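Long-range contact in transcription antitermination protein NusB (Aquifex aeolicus, PDB 3R2C), which probably takes part in transcription antitermination by binding the boxA RNA of ribosomal RNA operons: residues M1-F12 with E99-L110. Residues are numbered along the deposited sequence; the frame is centred on the assembly and turned at random.
Sequences MRYRKGARDTAF and EPGRVFIDIVDL. With nucleotides of chain E.
R8 lies across the side chain of D106, its CD against D106 CB. R8 NH1 bonds to D106 OD2 at 2.7 Å, on the anti lone pair but bent, 133° at the hydrogen. R8 NH2 gives a straighter bond to the anti lone pair of E99 OE2, at 3.2 Å and in the guanidinium plane. R8 NE also salt-bridges E91 of helix 79-94, which probably helps fix the group. K5 runs its methylenes along the D106 carboxylate. The chain turns at its last torsion (chi4 68°), and NZ reaches D106 OD1 from above the carboxylate plane and D109 OD2 at 2.7 Å. L110 CD2 lies against D9, whose carboxylate pairs with K36, and L110 CD1 meets F12 CB at 4.1 Å.

The two helical segments together bind the RNA. D106 takes N1 (2.9 Å to OD2) and N2 (2.8 Å to OD1) of G1 of chain E, while R8 NH1 gives to its O6, all on the Watson-Crick edge. D109 takes N1 and N2 of G2 of chain E, and R2 binds N7 and O6 on its Hoogsteen edge. The R102 guanidinium is sandwiched between G1 and C3 of chain E. The salt bridges probably hold both aspartates ionised and oriented for base recognition.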
ATOM      1  N   MET A   1      20.870   9.931  -0.575  1.00 57.69           N
ATOM      2  CA  MET A   1      21.445   8.729  -1.247  1.00 45.99           C
ATOM      3  C   MET A   1      20.354   7.966  -2.017  1.00 40.13           C
ATOM      4  O   MET A   1      19.328   7.562  -1.454  1.00 31.54           O
ATOM      5  CB  MET A   1      22.156   7.842  -0.222  1.00 47.32           C
ATOM      6  CG  MET A   1      21.502   7.797   1.155  1.00 57.73           C
ATOM      7  SD  MET A   1      22.701   8.077   2.479  1.00 73.13           S
ATOM      8  CE  MET A   1      22.274   9.739   3.008  1.00 74.28           C
ATOM      9  N   ARG A   2      20.573   7.777  -3.312  1.00 30.18           N
ATOM     10  CA  ARG A   2      19.493   7.353  -4.202  1.00 31.41           C
ATOM     11  C   ARG A   2      18.914   5.935  -3.957  1.00 26.33           C
ATOM     12  O   ARG A   2      17.757   5.670  -4.301  1.00 24.28           O
ATOM     13  CB  ARG A   2      19.911   7.516  -5.669  1.00 35.26           C
ATOM     14  CG  ARG A   2      18.747   7.327  -6.617  1.00 32.48           C
ATOM     15  CD  ARG A   2      18.872   8.041  -7.973  1.00 30.65           C
ATOM     16  NE  ARG A   2      17.550   8.028  -8.596  1.00 31.06           N
ATOM     17  CZ  ARG A   2      16.753   9.087  -8.718  1.00 21.53           C
ATOM     18  NH1 ARG A   2      17.156  10.289  -8.307  1.00 16.45           N
ATOM     19  NH2 ARG A   2      15.541   8.932  -9.252  1.00 16.51           N
ATOM     20  N   TYR A   3      19.695   5.022  -3.385  1.00 26.74           N
ATOM     21  CA  TYR A   3      19.169   3.687  -3.083  1.00 29.95           C
ATOM     22  C   TYR A   3      17.945   3.755  -2.148  1.00 18.63           C
ATOM     23  O   TYR A   3      17.129   2.842  -2.128  1.00 15.78           O
ATOM     24  CB  TYR A   3      20.235   2.800  -2.442  1.00 28.58           C
ATOM     25  CG  TYR A   3      20.532   3.173  -1.014  1.00 27.40           C
ATOM     26  CD1 TYR A   3      21.508   4.112  -0.715  1.00 31.37           C
ATOM     27  CD2 TYR A   3      19.833   2.597   0.040  1.00 22.03           C
ATOM     28  CE1 TYR A   3      21.779   4.472   0.583  1.00 30.76           C
ATOM     29  CE2 TYR A   3      20.105   2.956   1.347  1.00 25.91           C
ATOM     30  CZ  TYR A   3      21.084   3.891   1.609  1.00 35.06           C
ATOM     31  OH  TYR A   3      21.365   4.250   2.910  1.00 53.03           O
ATOM     32  N   ARG A   4      17.816   4.836  -1.390  1.00 13.02           N
ATOM     33  CA  ARG A   4      16.642   4.987  -0.517  1.00 19.97           C
ATOM     34  C   ARG A   4      15.317   5.147  -1.276  1.00 16.67           C
ATOM     35  O   ARG A   4      14.255   4.897  -0.713  1.00 15.72           O
ATOM     36  CB  ARG A   4      16.833   6.155   0.445  1.00 21.40           C
ATOM     37  CG  ARG A   4      17.889   5.878   1.504  1.00 21.85           C
ATOM     38  CD  ARG A   4      18.111   7.088   2.362  1.00 26.43           C
ATOM     39  NE  ARG A   4      19.018   6.810   3.470  1.00 35.18           N
ATOM     40  CZ  ARG A   4      19.333   7.694   4.412  1.00 42.40           C
ATOM     41  NH1 ARG A   4      18.810   8.914   4.379  1.00 42.08           N
ATOM     42  NH2 ARG A   4      20.162   7.358   5.390  1.00 45.77           N
ATOM     43  N   LYS A   5      15.363   5.573  -2.540  1.00 18.94           N
ATOM     44  CA  LYS A   5      14.144   5.627  -3.345  1.00 18.97           C
ATOM     45  C   LYS A   5      13.567   4.219  -3.506  1.00 16.55           C
ATOM     46  O   LYS A   5      12.372   3.996  -3.299  1.00 12.48           O
ATOM     47  CB  LYS A   5      14.409   6.237  -4.722  1.00 16.56           C
ATOM     48  CG  LYS A   5      13.162   6.445  -5.566  1.00 13.62           C
ATOM     49  CD  LYS A   5      13.514   7.199  -6.876  1.00 17.66           C
ATOM     50  CE  LYS A   5      12.295   7.378  -7.793  1.00 15.50           C
ATOM     51  NZ  LYS A   5      11.291   8.315  -7.191  1.00 21.54           N
ATOM     52  N   GLY A   6      14.417   3.270  -3.882  1.00 18.04           N
ATOM     53  CA  GLY A   6      13.990   1.886  -3.996  1.00 18.87           C
ATOM     54  C   GLY A   6      13.527   1.322  -2.659  1.00 18.24           C
ATOM     55  O   GLY A   6      12.569   0.554  -2.600  1.00 18.46           O
ATOM     56  N   ALA A   7      14.197   1.702  -1.580  1.00 15.67           N
ATOM     57  CA  ALA A   7      13.836   1.185  -0.250  1.00 14.62           C
ATOM     58  C   ALA A   7      12.450   1.681   0.171  1.00 15.78           C
ATOM     59  O   ALA A   7      11.688   0.952   0.805  1.00 13.62           O
ATOM     60  CB  ALA A   7      14.875   1.603   0.774  1.00 13.93           C
ATOM     61  N   ARG A   8      12.133   2.922  -0.185  1.00 14.56           N
ATOM     62  CA  ARG A   8      10.803   3.479   0.075  1.00 17.99           C
ATOM     63  C   ARG A   8       9.722   2.754  -0.729  1.00 16.00           C
ATOM     64  O   ARG A   8       8.620   2.526  -0.227  1.00 16.91           O
ATOM     65  CB  ARG A   8      10.792   4.979  -0.230  1.00 12.27           C
ATOM     66  CG  ARG A   8      11.594   5.761   0.796  1.00 12.63           C
ATOM     67  CD  ARG A   8      11.864   7.210   0.365  1.00 15.08           C
ATOM     68  NE  ARG A   8      12.807   7.842   1.291  1.00 15.52           N
ATOM     69  CZ  ARG A   8      13.911   8.489   0.929  1.00 16.71           C
ATOM     70  NH1 ARG A   8      14.210   8.653  -0.365  1.00 14.98           N
ATOM     71  NH2 ARG A   8      14.707   8.998   1.859  1.00 12.43           N
ATOM     72  N   ASP A   9      10.028   2.381  -1.968  1.00 11.76           N
ATOM     73  CA  ASP A   9       9.083   1.573  -2.735  1.00 17.25           C
ATOM     74  C   ASP A   9       8.832   0.210  -2.056  1.00 15.14           C
ATOM     75  O   ASP A   9       7.685  -0.232  -1.916  1.00 11.01           O
ATOM     76  CB  ASP A   9       9.574   1.366  -4.170  1.00 18.40           C
ATOM     77  CG  ASP A   9       8.677   0.402  -4.955  1.00 32.84           C
ATOM     78  OD1 ASP A   9       7.592   0.828  -5.404  1.00 27.81           O
ATOM     79  OD2 ASP A   9       9.042  -0.786  -5.109  1.00 32.04           O
ATOM     80  N   THR A  10       9.897  -0.449  -1.615  1.00 14.67           N
ATOM     81  CA  THR A  10       9.744  -1.719  -0.900  1.00 15.29           C
ATOM     82  C   THR A  10       8.869  -1.554   0.335  1.00 14.49           C
ATOM     83  O   THR A  10       7.937  -2.332   0.558  1.00 16.48           O
ATOM     84  CB  THR A  10      11.115  -2.274  -0.478  1.00 15.86           C
ATOM     85  OG1 THR A  10      11.884  -2.548  -1.656  1.00 15.76           O
ATOM     86  CG2 THR A  10      10.964  -3.543   0.348  1.00 17.94           C
ATOM     87  N   ALA A  11       9.174  -0.541   1.141  1.00 11.04           N
ATOM     88  CA  ALA A  11       8.466  -0.316   2.389  1.00 12.71           C
ATOM     89  C   ALA A  11       6.995   0.012   2.116  1.00 16.12           C
ATOM     90  O   ALA A  11       6.100  -0.492   2.808  1.00 13.72           O
ATOM     91  CB  ALA A  11       9.123   0.820   3.177  1.00 13.21           C
ATOM     92  N   PHE A  12       6.743   0.847   1.104  1.00 13.60           N
ATOM     93  CA  PHE A  12       5.360   1.156   0.727  1.00  9.45           C
ATOM     94  C   PHE A  12       4.580  -0.116   0.350  1.00 11.71           C
ATOM     95  O   PHE A  12       3.436  -0.314   0.792  1.00 13.98           O
ATOM     96  CB  PHE A  12       5.296   2.136  -0.446  1.00  7.96           C
ATOM     97  CG  PHE A  12       3.940   2.183  -1.085  1.00 13.78           C
ATOM     98  CD1 PHE A  12       2.938   2.963  -0.536  1.00 10.77           C
ATOM     99  CD2 PHE A  12       3.662   1.424  -2.222  1.00 15.81           C
ATOM    100  CE1 PHE A  12       1.663   2.989  -1.108  1.00 17.10           C
ATOM    101  CE2 PHE A  12       2.405   1.444  -2.796  1.00 16.36           C
ATOM    102  CZ  PHE A  12       1.396   2.229  -2.231  1.00 17.59           C
ATOM    103  N   GLU A  99      16.834  14.776   5.062  1.00 28.32           N
ATOM    104  CA  GLU A  99      16.629  15.143   3.657  1.00 22.40           C
ATOM    105  C   GLU A  99      15.139  15.137   3.318  1.00 21.98           C
ATOM    106  O   GLU A  99      14.696  14.368   2.467  1.00 21.95           O
ATOM    107  CB  GLU A  99      17.407  14.193   2.732  1.00 28.15           C
ATOM    108  CG  GLU A  99      17.051  12.711   2.869  1.00 47.09           C
ATOM    109  CD  GLU A  99      17.869  11.819   1.932  1.00 67.95           C
ATOM    110  OE1 GLU A  99      18.982  12.228   1.526  1.00 61.21           O
ATOM    111  OE2 GLU A  99      17.398  10.709   1.593  1.00 70.49           O
ATOM    112  N   PRO A 100      14.357  16.003   3.986  1.00 22.16           N
ATOM    113  CA  PRO A 100      12.894  15.892   3.895  1.00 19.91           C
ATOM    114  C   PRO A 100      12.372  16.071   2.477  1.00 21.86           C
ATOM    115  O   PRO A 100      11.433  15.383   2.088  1.00 17.95           O
ATOM    116  CB  PRO A 100      12.394  17.010   4.822  1.00 21.41           C
ATOM    117  CG  PRO A 100      13.568  17.957   4.960  1.00 21.01           C
ATOM    118  CD  PRO A 100      14.768  17.067   4.922  1.00 21.81           C
ATOM    119  N   GLY A 101      12.988  16.954   1.697  1.00 22.41           N
ATOM    120  CA  GLY A 101      12.507  17.196   0.350  1.00 13.49           C
ATOM    121  C   GLY A 101      12.582  15.944  -0.490  1.00 14.33           C
ATOM    122  O   GLY A 101      11.738  15.722  -1.347  1.00 16.55           O
ATOM    123  N   ARG A 102      13.591  15.111  -0.254  1.00 18.73           N
ATOM    124  CA  ARG A 102      13.721  13.884  -1.032  1.00 20.94           C
ATOM    125  C   ARG A 102      12.682  12.869  -0.607  1.00 17.71           C
ATOM    126  O   ARG A 102      12.205  12.091  -1.421  1.00 16.03           O
ATOM    127  CB  ARG A 102      15.107  13.285  -0.882  1.00 25.36           C
ATOM    128  CG  ARG A 102      16.134  13.981  -1.736  1.00 27.00           C
ATOM    129  CD  ARG A 102      17.525  13.535  -1.375  1.00 28.95           C
ATOM    130  NE  ARG A 102      18.526  14.218  -2.186  1.00 35.06           N
ATOM    131  CZ  ARG A 102      19.813  14.282  -1.875  1.00 42.07           C
ATOM    132  NH1 ARG A 102      20.255  13.716  -0.762  1.00 38.08           N
ATOM    133  NH2 ARG A 102      20.654  14.917  -2.673  1.00 39.91           N
ATOM    134  N   VAL A 103      12.335  12.877   0.672  1.00 13.27           N
ATOM    135  CA  VAL A 103      11.265  12.010   1.143  1.00 12.41           C
ATOM    136  C   VAL A 103       9.965  12.364   0.425  1.00 17.86           C
ATOM    137  O   VAL A 103       9.277  11.483  -0.084  1.00 18.37           O
ATOM    138  CB  VAL A 103      11.074  12.114   2.671  1.00 15.25           C
ATOM    139  CG1 VAL A 103       9.862  11.297   3.110  1.00 16.88           C
ATOM    140  CG2 VAL A 103      12.336  11.644   3.388  1.00 17.79           C
ATOM    141  N   PHE A 104       9.639  13.652   0.388  1.00 14.43           N
ATOM    142  CA  PHE A 104       8.422  14.118  -0.269  1.00 17.38           C
ATOM    143  C   PHE A 104       8.411  13.690  -1.726  1.00 14.66           C
ATOM    144  O   PHE A 104       7.400  13.211  -2.237  1.00 15.28           O
ATOM    145  CB  PHE A 104       8.311  15.652  -0.217  1.00 16.06           C
ATOM    146  CG  PHE A 104       7.583  16.191   1.002  1.00 16.05           C
ATOM    147  CD1 PHE A 104       8.280  16.540   2.149  1.00 17.53           C
ATOM    148  CD2 PHE A 104       6.206  16.401   0.975  1.00 15.23           C
ATOM    149  CE1 PHE A 104       7.618  17.050   3.261  1.00 21.89           C
ATOM    150  CE2 PHE A 104       5.540  16.922   2.090  1.00 17.74           C
ATOM    151  CZ  PHE A 104       6.246  17.246   3.227  1.00 16.15           C
ATOM    152  N   ILE A 105       9.527  13.909  -2.412  1.00 14.64           N
ATOM    153  CA  ILE A 105       9.583  13.617  -3.829  1.00 14.25           C
ATOM    154  C   ILE A 105       9.293  12.136  -4.087  1.00 17.57           C
ATOM    155  O   ILE A 105       8.467  11.807  -4.934  1.00 15.11           O
ATOM    156  CB  ILE A 105      10.940  14.011  -4.433  1.00 19.38           C
ATOM    157  CG1 ILE A 105      10.979  15.522  -4.667  1.00 22.46           C
ATOM    158  CG2 ILE A 105      11.187  13.267  -5.758  1.00 17.97           C
ATOM    159  CD1 ILE A 105      12.375  16.066  -4.835  1.00 26.98           C
ATOM    160  N   ASP A 106       9.955  11.245  -3.352  1.00 16.61           N
ATOM    161  CA  ASP A 106       9.740   9.807  -3.553  1.00 17.52           C
ATOM    162  C   ASP A 106       8.333   9.337  -3.127  1.00 16.20           C
ATOM    163  O   ASP A 106       7.757   8.462  -3.776  1.00 18.85           O
ATOM    164  CB  ASP A 106      10.830   9.003  -2.839  1.00 16.90           C
ATOM    165  CG  ASP A 106      12.181   9.115  -3.548  1.00 21.35           C
ATOM    166  OD1 ASP A 106      12.196   9.490  -4.743  1.00 19.14           O
ATOM    167  OD2 ASP A 106      13.218   8.818  -2.920  1.00 19.06           O
ATOM    168  N   ILE A 107       7.773   9.925  -2.071  1.00 17.77           N
ATOM    169  CA  ILE A 107       6.437   9.512  -1.599  1.00 15.34           C
ATOM    170  C   ILE A 107       5.395   9.871  -2.655  1.00 16.32           C
ATOM    171  O   ILE A 107       4.561   9.049  -3.007  1.00 17.24           O
ATOM    172  CB  ILE A 107       6.023  10.181  -0.268  1.00 19.71           C
ATOM    173  CG1 ILE A 107       6.890   9.702   0.896  1.00 22.80           C
ATOM    174  CG2 ILE A 107       4.550   9.906   0.046  1.00 21.09           C
ATOM    175  CD1 ILE A 107       6.872   8.214   1.116  1.00 22.12           C
ATOM    176  N   VAL A 108       5.452  11.106  -3.154  1.00 13.91           N
ATOM    177  CA  VAL A 108       4.511  11.576  -4.159  1.00 16.06           C
ATOM    178  C   VAL A 108       4.713  10.846  -5.504  1.00 11.89           C
ATOM    179  O   VAL A 108       3.740  10.552  -6.200  1.00 16.23           O
ATOM    180  CB  VAL A 108       4.600  13.134  -4.300  1.00 21.21           C
ATOM    181  CG1 VAL A 108       3.725  13.653  -5.443  1.00 18.12           C
ATOM    182  CG2 VAL A 108       4.198  13.799  -2.975  1.00 18.53           C
ATOM    183  N   ASP A 109       5.958  10.523  -5.857  1.00 14.70           N
ATOM    184  CA  ASP A 109       6.214   9.698  -7.046  1.00 18.04           C
ATOM    185  C   ASP A 109       5.477   8.360  -6.941  1.00 18.21           C
ATOM    186  O   ASP A 109       4.898   7.884  -7.922  1.00 17.38           O
ATOM    187  CB  ASP A 109       7.704   9.381  -7.229  1.00 17.39           C
ATOM    188  CG  ASP A 109       8.447  10.416  -8.066  1.00 22.44           C
ATOM    189  OD1 ASP A 109       7.842  11.402  -8.529  1.00 21.23           O
ATOM    190  OD2 ASP A 109       9.660  10.215  -8.285  1.00 18.90           O
ATOM    191  N   LEU A 110       5.534   7.736  -5.765  1.00 17.61           N
ATOM    192  CA  LEU A 110       4.881   6.444  -5.566  1.00 16.12           C
ATOM    193  C   LEU A 110       3.378   6.584  -5.723  1.00 14.14           C
ATOM    194  O   LEU A 110       2.714   5.722  -6.310  1.00 15.20           O
ATOM    195  CB  LEU A 110       5.166   5.902  -4.161  1.00 16.13           C
ATOM    196  CG  LEU A 110       6.553   5.302  -3.948  1.00 25.30           C
ATOM    197  CD1 LEU A 110       6.883   5.295  -2.457  1.00 24.28           C
ATOM    198  CD2 LEU A 110       6.645   3.903  -4.528  1.00 31.01           C
TER
ATOM    199  O5'   G E   1      22.569  11.341  -6.615  1.00 41.05           O
ATOM    200  C5'   G E   1      21.971  11.026  -7.869  1.00 38.90           C
ATOM    201  C4'   G E   1      20.665  11.753  -8.056  1.00 32.39           C
ATOM    202  O4'   G E   1      19.687  11.235  -7.105  1.00 32.93           O
ATOM    203  C3'   G E   1      20.710  13.255  -7.806  1.00 30.71           C
ATOM    204  O3'   G E   1      19.665  13.850  -8.567  1.00 40.13           O
ATOM    205  C2'   G E   1      20.373  13.322  -6.314  1.00 30.14           C
ATOM    206  O2'   G E   1      19.939  14.583  -5.846  1.00 29.76           O
ATOM    207  C1'   G E   1      19.265  12.271  -6.243  1.00 25.42           C
ATOM    208  N9    G E   1      19.032  11.691  -4.921  1.00 27.17           N
ATOM    209  C8    G E   1      19.850  11.430  -3.843  1.00 24.56           C
ATOM    210  N7    G E   1      19.201  10.853  -2.857  1.00 23.63           N
ATOM    211  C5    G E   1      17.897  10.722  -3.319  1.00 21.75           C
ATOM    212  C6    G E   1      16.714  10.187  -2.725  1.00 24.15           C
ATOM    213  O6    G E   1      16.588   9.698  -1.610  1.00 24.72           O
ATOM    214  N1    G E   1      15.606  10.257  -3.567  1.00 21.86           N
ATOM    215  C2    G E   1      15.635  10.795  -4.829  1.00 29.14           C
ATOM    216  N2    G E   1      14.499  10.809  -5.532  1.00 26.10           N
ATOM    217  N3    G E   1      16.717  11.303  -5.383  1.00 28.09           N
ATOM    218  C4    G E   1      17.791  11.235  -4.581  1.00 26.72           C
ATOM    219  P     C E   3      17.154  18.297  -5.869  1.00 38.09           P
ATOM    220  OP1   C E   3      18.202  19.331  -6.027  1.00 46.49           O
ATOM    221  OP2   C E   3      17.567  16.881  -5.680  1.00 37.17           O
ATOM    222  O5'   C E   3      16.155  18.717  -4.716  1.00 38.12           O
ATOM    223  C5'   C E   3      14.981  17.965  -4.487  1.00 33.03           C
ATOM    224  C4'   C E   3      14.488  18.140  -3.080  1.00 27.93           C
ATOM    225  O4'   C E   3      15.385  17.440  -2.168  1.00 26.26           O
ATOM    226  C3'   C E   3      14.427  19.586  -2.591  1.00 23.24           C
ATOM    227  O3'   C E   3      13.323  19.721  -1.707  1.00 24.16           O
ATOM    228  C2'   C E   3      15.729  19.718  -1.804  1.00 25.75           C
ATOM    229  O2'   C E   3      15.726  20.740  -0.831  1.00 28.88           O
ATOM    230  C1'   C E   3      15.827  18.336  -1.173  1.00 24.23           C
ATOM    231  N1    C E   3      17.185  17.950  -0.755  1.00 28.15           N
ATOM    232  C2    C E   3      17.361  17.484   0.551  1.00 38.48           C
ATOM    233  O2    C E   3      16.376  17.396   1.305  1.00 39.63           O
ATOM    234  N3    C E   3      18.602  17.127   0.960  1.00 42.73           N
ATOM    235  C4    C E   3      19.637  17.229   0.125  1.00 42.78           C
ATOM    236  N4    C E   3      20.837  16.861   0.588  1.00 49.32           N
ATOM    237  C5    C E   3      19.487  17.706  -1.210  1.00 34.43           C
ATOM    238  C6    C E   3      18.255  18.050  -1.604  1.00 32.43           C
ATOM    239  P     G E   2      19.846  15.261  -9.313  1.00 36.85           P
ATOM    240  OP1   G E   2      19.845  14.992 -10.741  1.00 31.21           O
ATOM    241  OP2   G E   2      21.017  15.944  -8.703  1.00 41.53           O
ATOM    242  O5'   G E   2      18.506  16.011  -8.909  1.00 35.19           O
ATOM    243  C5'   G E   2      18.085  17.201  -9.553  1.00 35.16           C
ATOM    244  C4'   G E   2      16.592  17.389  -9.403  1.00 27.16           C
ATOM    245  O4'   G E   2      15.890  16.375 -10.170  1.00 24.15           O
ATOM    246  C3'   G E   2      16.038  17.214  -7.988  1.00 23.67           C
ATOM    247  O3'   G E   2      16.214  18.360  -7.177  1.00 35.12           O
ATOM    248  C2'   G E   2      14.576  16.871  -8.241  1.00 26.64           C
ATOM    249  O2'   G E   2      13.814  18.041  -8.496  1.00 32.73           O
ATOM    250  C1'   G E   2      14.668  16.048  -9.533  1.00 26.74           C
ATOM    251  N9    G E   2      14.637  14.592  -9.272  1.00 20.17           N
ATOM    252  C8    G E   2      15.696  13.753  -9.049  1.00 19.14           C
ATOM    253  N7    G E   2      15.323  12.523  -8.825  1.00 21.24           N
ATOM    254  C5    G E   2      13.939  12.551  -8.896  1.00 17.77           C
ATOM    255  C6    G E   2      12.987  11.508  -8.737  1.00 17.72           C
ATOM    256  O6    G E   2      13.202  10.307  -8.499  1.00 16.80           O
ATOM    257  N1    G E   2      11.684  11.968  -8.901  1.00 11.84           N
ATOM    258  C2    G E   2      11.346  13.273  -9.160  1.00 18.07           C
ATOM    259  N2    G E   2      10.040  13.513  -9.287  1.00 14.17           N
ATOM    260  N3    G E   2      12.227  14.259  -9.306  1.00 16.79           N
ATOM    261  C4    G E   2      13.497  13.826  -9.165  1.00 19.03           C
TER
HETATM  262  O   HOH W   1       9.405   6.957  -5.523  1.00 15.22           O